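Local atomic coordinates of Iron(III) ABC transporter, periplasmic iron-compound-binding protein (Vibrio cholerae, PDB entry 3TEF), a protein that probably binds ferric catecholate siderophores in the periplasm and delivers them to an ABC transporter for iron uptake. Residues A243-A246 against Y247-H251; D201-S204 against F205-R209; Q272-A275 against D276-S280. All blocks are in the same frame, centred on the assembly; numbering follows the deposited sequence.

Contact 1: A243-A246 against Y247-H251; sequences ATTA and YKNGH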
loop_
_atom_site.group_PDB
_atom_site.type_symbol
_atom_site.label_atom_id
_atom_site.label_comp_id
_atom_site.label_asym_id
_atom_site.label_seq_id
_atom_site.Cartn_x
_atom_site.Cartn_y
_atom_site.Cartn_z
ATOM N N ALA A 243 -1.510 27.436 -12.177
ATOM C CA ALA A 243 -0.463 28.432 -11.982
ATOM C C ALA A 243 0.801 27.806 -11.410
ATOM O O ALA A 243 1.761 28.503 -11.087
ATOM C CB ALA A 243 -0.964 29.544 -11.072
ATOM N N THR A 244 0.796 26.481 -11.305
ATOM C CA THR A 244 1.888 25.753 -10.680
ATOM C C THR A 244 2.903 25.267 -11.720
ATOM O O THR A 244 2.548 24.998 -12.866
ATOM C CB THR A 244 1.335 24.558 -9.864
ATOM O OG1 THR A 244 2.054 24.427 -8.633
ATOM C CG2 THR A 244 1.411 23.267 -10.660
ATOM N N THR A 245 4.166 25.170 -11.313
ATOM C CA THR A 245 5.218 24.631 -12.173
ATOM C C THR A 245 4.904 23.198 -12.600
ATOM O O THR A 245 5.144 22.810 -13.746
ATOM C CB THR A 245 6.588 24.642 -11.463
ATOM O OG1 THR A 245 6.960 25.990 -11.145
ATOM C CG2 THR A 245 7.661 24.023 -12.351
ATOM N N ALA A 246 4.370 22.414 -11.669
ATOM C CA ALA A 246 4.043 21.016 -11.934
ATOM C C ALA A 246 3.067 20.868 -13.089
ATOM O O ALA A 246 3.227 19.990 -13.935
ATOM C CB ALA A 246 3.487 20.347 -10.682
ATOM N N TYR A 247 2.047 21.716 -13.122
ATOM C CA TYR A 247 1.083 21.666 -14.213
ATOM C C TYR A 247 1.758 22.018 -15.536
ATOM O O TYR A 247 1.596 21.320 -16.537
ATOM C CB TYR A 247 -0.084 22.623 -13.975
ATOM C CG TYR A 247 -1.032 22.669 -15.155
ATOM C CD1 TYR A 247 -1.967 21.660 -15.355
ATOM C CD2 TYR A 247 -0.975 23.704 -16.081
ATOM C CE1 TYR A 247 -2.826 21.688 -16.435
ATOM C CE2 TYR A 247 -1.834 23.742 -17.163
ATOM C CZ TYR A 247 -2.756 22.730 -17.336
ATOM O OH TYR A 247 -3.616 22.756 -18.410
ATOM N N LYS A 248 2.509 23.114 -15.529
ATOM C CA LYS A 248 3.148 23.612 -16.745
ATOM C C LYS A 248 4.126 22.598 -17.340
ATOM O O LYS A 248 4.156 22.387 -18.553
ATOM C CB LYS A 248 3.863 24.934 -16.465
ATOM C CG LYS A 248 2.940 26.112 -16.202
ATOM C CD LYS A 248 3.712 27.268 -15.567
ATOM C CE LYS A 248 2.789 28.394 -15.118
ATOM N NZ LYS A 248 3.542 29.456 -14.390
ATOM N N ASN A 249 4.932 21.978 -16.484
ATOM C CA ASN A 249 5.899 20.983 -16.936
ATOM C C ASN A 249 5.233 19.651 -17.237
ATOM O O ASN A 249 5.894 18.692 -17.639
ATOM C CB ASN A 249 7.004 20.787 -15.893
ATOM C CG ASN A 249 7.939 21.983 -15.798
ATOM O OD1 ASN A 249 7.696 23.030 -16.407
ATOM N ND2 ASN A 249 9.016 21.832 -15.028
ATOM N N GLY A 250 3.921 19.596 -17.032
ATOM C CA GLY A 250 3.168 18.378 -17.257
ATOM C C GLY A 250 3.567 17.299 -16.273
ATOM O O GLY A 250 3.594 16.117 -16.613
ATOM N N HIS A 251 3.882 17.706 -15.045
ATOM C CA HIS A 251 4.315 16.760 -14.027
ATOM C C HIS A 251 3.335 16.660 -12.863
ATOM O O HIS A 251 3.756 16.550 -11.709
ATOM C CB HIS A 251 5.719 17.108 -13.506
ATOM C CG HIS A 251 6.814 16.842 -14.492
ATOM N ND1 HIS A 251 8.064 17.422 -14.397
ATOM C CD2 HIS A 251 6.859 16.051 -15.594
ATOM C CE1 HIS A 251 8.821 17.007 -15.392
ATOM N NE2 HIS A 251 8.112 16.171 -16.137
#
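The side chain of Tyr247 touches the first segment at CB, 3.7 Å from Thr244 CG2; the two side chains run askew to one another. CG stands anti to the backbone N (chi1 175°), a torsion that carries the ring away from residues 243-246, and its OH is hydrogen-bonded to Lys242 NZ. Lys248 gives the first helical bond: its N donates to Thr244 O at 3.3 Å, nearly straight at nitrogen (168°). The extended aliphatic chain of Lys248 then runs back past the same carbonyl, with CG 3.5 Å from Thr244 O. At Asn249 the backbone N donates to Thr245 O over 2.9 Å, the second bond of i to i+4 type. Its side chain lies beside that of Thr245, both pointing the same way, and Asn249 ND2 comes within 3.7 Å of Thr245 CG2, a van der Waals contact. Gly250 breaks the helical path with a positive phi of 66°; its N donates to Tyr247 O at 2.9 Å. His251 N reaches back to Ala246 O at 2.6 Å, a short bond that approaches almost in line with the C=O. Together the positive phi and the two bonds into the last turn define a Schellman motif, which ends helix 245-248 after about one turn. At the start of the helix, Thr244 occupies the N-cap position without a capping bond from its side chain, while Asn212 OD1 accepts from Thr245 N. The buried Ala246 packs on Leu216 of strand 215-220 and Ile252 of strand 252-254, and a backbone hydrogen bond between His251 and Leu216 leads the chain into strand 252-254, parallel to strand 215-220.

Contact 2: D201-S204 against F205-R209; sequences DLIS and FEYIR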
loop_
_atom_site.group_PDB
_atom_site.type_symbol
_atom_site.label_atom_id
_atom_site.label_comp_id
_atom_site.label_asym_id
_atom_site.label_seq_id
_atom_site.Cartn_x
_atom_site.Cartn_y
_atom_site.Cartn_z
ATOM N N ASP A 201 -1.324 16.091 6.905
ATOM C CA ASP A 201 -1.552 17.455 7.364
ATOM C C ASP A 201 -2.473 18.181 6.407
ATOM O O ASP A 201 -2.326 18.079 5.190
ATOM C CB ASP A 201 -0.238 18.223 7.475
ATOM C CG ASP A 201 0.597 17.785 8.673
ATOM O OD1 ASP A 201 0.260 18.178 9.812
ATOM O OD2 ASP A 201 1.586 17.046 8.478
ATOM N N LEU A 202 -3.421 18.925 6.959
ATOM C CA LEU A 202 -4.404 19.610 6.132
ATOM C C LEU A 202 -3.793 20.783 5.377
ATOM O O LEU A 202 -3.116 21.630 5.961
ATOM C CB LEU A 202 -5.595 20.091 6.985
ATOM C CG LEU A 202 -6.817 20.557 6.178
ATOM C CD1 LEU A 202 -7.517 19.372 5.517
ATOM C CD2 LEU A 202 -7.787 21.315 7.076
ATOM N N ILE A 203 -4.047 20.831 4.077
ATOM C CA ILE A 203 -3.588 21.931 3.243
ATOM C C ILE A 203 -4.748 22.514 2.432
ATOM O O ILE A 203 -5.910 22.373 2.813
ATOM C CB ILE A 203 -2.426 21.493 2.322
ATOM C CG1 ILE A 203 -2.838 20.316 1.441
ATOM C CG2 ILE A 203 -1.216 21.100 3.170
ATOM C CD1 ILE A 203 -1.848 20.031 0.300
ATOM N N SER A 204 -4.426 23.167 1.321
ATOM C CA SER A 204 -5.421 23.847 0.504
ATOM C C SER A 204 -4.823 24.063 -0.871
ATOM O O SER A 204 -3.642 23.803 -1.084
ATOM C CB SER A 204 -5.755 25.200 1.121
ATOM O OG SER A 204 -4.586 26.004 1.197
ATOM N N PHE A 205 -5.630 24.534 -1.813
ATOM C CA PHE A 205 -5.091 24.848 -3.129
ATOM C C PHE A 205 -4.132 26.035 -3.053
ATOM O O PHE A 205 -3.165 26.119 -3.808
ATOM C CB PHE A 205 -6.210 25.105 -4.135
ATOM C CG PHE A 205 -6.956 23.866 -4.534
ATOM C CD1 PHE A 205 -6.324 22.858 -5.247
ATOM C CD2 PHE A 205 -8.293 23.707 -4.202
ATOM C CE1 PHE A 205 -7.017 21.711 -5.619
ATOM C CE2 PHE A 205 -8.984 22.566 -4.569
ATOM C CZ PHE A 205 -8.344 21.567 -5.278
ATOM N N GLU A 206 -4.397 26.947 -2.130
ATOM C CA GLU A 206 -3.523 28.090 -1.934
ATOM C C GLU A 206 -2.125 27.628 -1.506
ATOM O O GLU A 206 -1.116 28.179 -1.947
ATOM C CB GLU A 206 -4.123 29.053 -0.903
ATOM C CG GLU A 206 -5.333 29.864 -1.416
ATOM C CD GLU A 206 -6.641 29.068 -1.484
ATOM O OE1 GLU A 206 -6.638 27.843 -1.224
ATOM O OE2 GLU A 206 -7.685 29.681 -1.802
ATOM N N TYR A 207 -2.077 26.611 -0.649
ATOM C CA TYR A 207 -0.819 26.026 -0.192
ATOM C C TYR A 207 -0.053 25.378 -1.352
ATOM O O TYR A 207 1.170 25.514 -1.450
ATOM C CB TYR A 207 -1.119 25.011 0.912
ATOM C CG TYR A 207 0.017 24.122 1.365
ATOM C CD1 TYR A 207 0.634 24.327 2.599
ATOM C CD2 TYR A 207 0.444 23.048 0.587
ATOM C CE1 TYR A 207 1.655 23.502 3.038
ATOM C CE2 TYR A 207 1.470 22.216 1.016
ATOM C CZ TYR A 207 2.071 22.449 2.241
ATOM O OH TYR A 207 3.083 21.623 2.678
ATOM N N ILE A 208 -0.771 24.677 -2.228
ATOM C CA ILE A 208 -0.146 24.043 -3.391
ATOM C C ILE A 208 0.445 25.102 -4.318
ATOM O O ILE A 208 1.597 24.997 -4.749
ATOM C CB ILE A 208 -1.142 23.154 -4.171
ATOM C CG1 ILE A 208 -1.594 21.968 -3.313
ATOM C CG2 ILE A 208 -0.510 22.646 -5.466
ATOM C CD1 ILE A 208 -2.747 21.178 -3.907
ATOM N N ARG A 209 -0.341 26.132 -4.604
ATOM C CA ARG A 209 0.106 27.225 -5.468
ATOM C C ARG A 209 1.255 28.017 -4.846
ATOM O O ARG A 209 2.245 28.312 -5.514
ATOM C CB ARG A 209 -1.066 28.155 -5.801
ATOM C CG ARG A 209 -0.677 29.440 -6.522
ATOM C CD ARG A 209 0.049 29.163 -7.826
ATOM N NE ARG A 209 0.454 30.404 -8.485
ATOM C CZ ARG A 209 1.702 30.861 -8.537
ATOM N NH1 ARG A 209 2.691 30.172 -7.982
ATOM N NH2 ARG A 209 1.963 32.005 -9.155
#
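With chi1 at 57°, Ile203 sets CG1 between its own backbone N and carbonyl carbon and leaves CG2 anti to the carbonyl carbon; Tyr207, its CG anti to the backbone N (chi1 170°), turns its ring beneath that methyl. Ile203 CG2 therefore sits over the centre of the Tyr207 ring, 3.4 Å from the centroid and 3° off the normal, a CH-pi contact. The near-equal distances from CG2 to the six ring carbons confirm the centring. The other branch of Ile203 reaches on to the helix: CD1 is 4.1 Å from Ile208 CG1.

Ser204 supplies the polar part. Its OG accepts from Tyr207 N at 3.2 Å, while Ser204 O accepts from Ile208 N, also at 3.2 Å. Side chain and backbone of one residue thus engage successive amides of the first turn. The bent chain of Glu206 brings OE1 to 3.6 Å from Ser204 CB, a van der Waals approach.

Ile203 also packs on Leu169 and Val162, and Tyr207 and Ile208 both touch Met160, placing the apolar contacts against strands 158-165 and 168-172. The pattern is a serine N-cap, here joining edge strand 201-202 to helix 205-211 in one lobe of this solute-binding fold.

Contact 3: Q272-A275 against D276-S280; sequences QMVA and DMKAS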
loop_
_atom_site.group_PDB
_atom_site.type_symbol
_atom_site.label_atom_id
_atom_site.label_comp_id
_atom_site.label_asym_id
_atom_site.label_seq_id
_atom_site.Cartn_x
_atom_site.Cartn_y
_atom_site.Cartn_z
ATOM N N GLN A 272 2.684 -1.502 -9.868
ATOM C CA GLN A 272 1.951 -0.319 -10.301
ATOM C C GLN A 272 2.567 0.990 -9.800
ATOM O O GLN A 272 2.591 1.983 -10.530
ATOM C CB GLN A 272 0.476 -0.405 -9.894
ATOM C CG GLN A 272 -0.383 0.734 -10.425
ATOM C CD GLN A 272 -0.530 0.694 -11.932
ATOM O OE1 GLN A 272 -0.955 -0.316 -12.490
ATOM N NE2 GLN A 272 -0.151 1.781 -12.600
ATOM N N MET A 273 3.036 1.006 -8.549
ATOM C CA MET A 273 3.732 2.186 -8.042
ATOM C C MET A 273 4.917 2.523 -8.939
ATOM O O MET A 273 5.141 3.682 -9.271
ATOM C CB MET A 273 4.220 1.961 -6.608
ATOM C CG MET A 273 3.079 1.766 -5.599
ATOM S SD MET A 273 3.666 1.158 -4.014
ATOM C CE MET A 273 4.742 2.514 -3.528
ATOM N N VAL A 274 5.696 1.504 -9.284
ATOM C CA VAL A 274 6.828 1.687 -10.193
ATOM C C VAL A 274 6.371 2.263 -11.541
ATOM O O VAL A 274 6.942 3.242 -12.044
ATOM C CB VAL A 274 7.586 0.367 -10.415
ATOM C CG1 VAL A 274 8.483 0.465 -11.649
ATOM C CG2 VAL A 274 8.404 0.015 -9.184
ATOM N N ALA A 275 5.330 1.672 -12.112
ATOM C CA ALA A 275 4.789 2.164 -13.380
ATOM C C ALA A 275 4.360 3.623 -13.264
ATOM O O ALA A 275 4.610 4.419 -14.171
ATOM C CB ALA A 275 3.630 1.304 -13.854
ATOM N N ASP A 276 3.709 3.978 -12.158
ATOM C CA ASP A 276 3.256 5.353 -11.967
ATOM C C ASP A 276 4.435 6.319 -11.919
ATOM O O ASP A 276 4.381 7.401 -12.506
ATOM C CB ASP A 276 2.415 5.517 -10.691
ATOM C CG ASP A 276 1.026 4.914 -10.804
ATOM O OD1 ASP A 276 0.559 4.632 -11.934
ATOM O OD2 ASP A 276 0.382 4.740 -9.741
ATOM N N MET A 277 5.493 5.931 -11.210
ATOM C CA MET A 277 6.672 6.783 -11.071
ATOM C C MET A 277 7.391 6.937 -12.416
ATOM O O MET A 277 7.824 8.030 -12.777
ATOM C CB MET A 277 7.621 6.243 -9.999
ATOM C CG MET A 277 7.097 6.318 -8.554
ATOM S SD MET A 277 7.075 7.961 -7.765
ATOM C CE MET A 277 5.521 8.610 -8.359
ATOM N N LYS A 278 7.505 5.843 -13.161
ATOM C CA LYS A 278 8.080 5.908 -14.507
ATOM C C LYS A 278 7.346 6.936 -15.365
ATOM O O LYS A 278 7.968 7.785 -16.016
ATOM C CB LYS A 278 8.048 4.535 -15.178
ATOM C CG LYS A 278 9.131 3.587 -14.680
ATOM C CD LYS A 278 9.072 2.245 -15.401
ATOM C CE LYS A 278 10.256 1.359 -15.032
ATOM N NZ LYS A 278 11.542 1.903 -15.549
ATOM N N ALA A 279 6.018 6.863 -15.345
ATOM C CA ALA A 279 5.183 7.755 -16.136
ATOM C C ALA A 279 5.426 9.221 -15.786
ATOM O O ALA A 279 5.481 10.069 -16.676
ATOM C CB ALA A 279 3.714 7.393 -15.971
ATOM N N SER A 280 5.584 9.523 -14.500
ATOM C CA SER A 280 5.809 10.906 -14.086
ATOM C C SER A 280 7.286 11.280 -14.175
ATOM O O SER A 280 7.733 11.851 -15.170
ATOM C CB SER A 280 5.282 11.150 -12.672
ATOM O OG SER A 280 6.223 10.745 -11.693
#
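Gln272 and Asp276, one helical turn apart, meet at a slant, and their flat ends are skewed: the amide and carboxylate planes differ by 47°. Gln272 NE2 donates to Asp276 OD1 at 3.0 Å, with an N-H...O angle of 152°. The geometry is unequal at the two ends, because OD1 lies close to the amide plane of Gln272, only 8° out of it, whereas NE2 comes from above the carboxylate plane. Gln272 reaches this place by a fold in its chain: CG stands anti to the backbone N, and a bend at chi2 returns the amide toward the next turn. The other oxygen, Asp276 OD2, accepts from Trp260 NE1 and from the backbone N of Asp256. Three donors thus hold the carboxylate, which probably favours its ionised form and fixes its rotation.

A second i to i+4 pair behaves differently. Val274 and Lys278 lie alongside, pointing the same way, and Val274 CG1 touches the aliphatic part of Lys278 at CE, 3.9 Å away, before the bend at chi4 turns the ammonium end.

Beneath both pairs the backbone is regular: Asp276 N to Gln272 O is 2.8 Å, and Lys278 N to Val274 O is 2.9 Å. Val274 and Met277 pack on Ile148, and Met273 and Met277 on Trp260. The whole is an amphipathic alpha-helix with an i to i+4 glutamine-aspartate side-chain hydrogen bond on its flank; this C-terminal helix 267-279 packs against both helix 257-262 and helix 131-154, which lies between the lobes, consistent with this family's rigid linker helix.

All three are local contacts at or within helices. Contact 2 is a surface contact, while contacts 1 and 3 are partly buried. Contact 2 starts a helix with a serine cap and adds an apolar methyl-over-ring contact; contact 1 spans a whole one-turn helix and its Schellman end, held largely by backbone bonds; contact 3 lies toward the end of a longer helix and adds a side-chain amide-carboxylate bond. Contacts 1 and 2 border the same mixed sheet and lie against each other at Ala243 and Arg209. Contact 3 packs instead against helices and nearby loops, nearer the chain's centre (about 14 Å, centre to centre, against 27 and 24 Å).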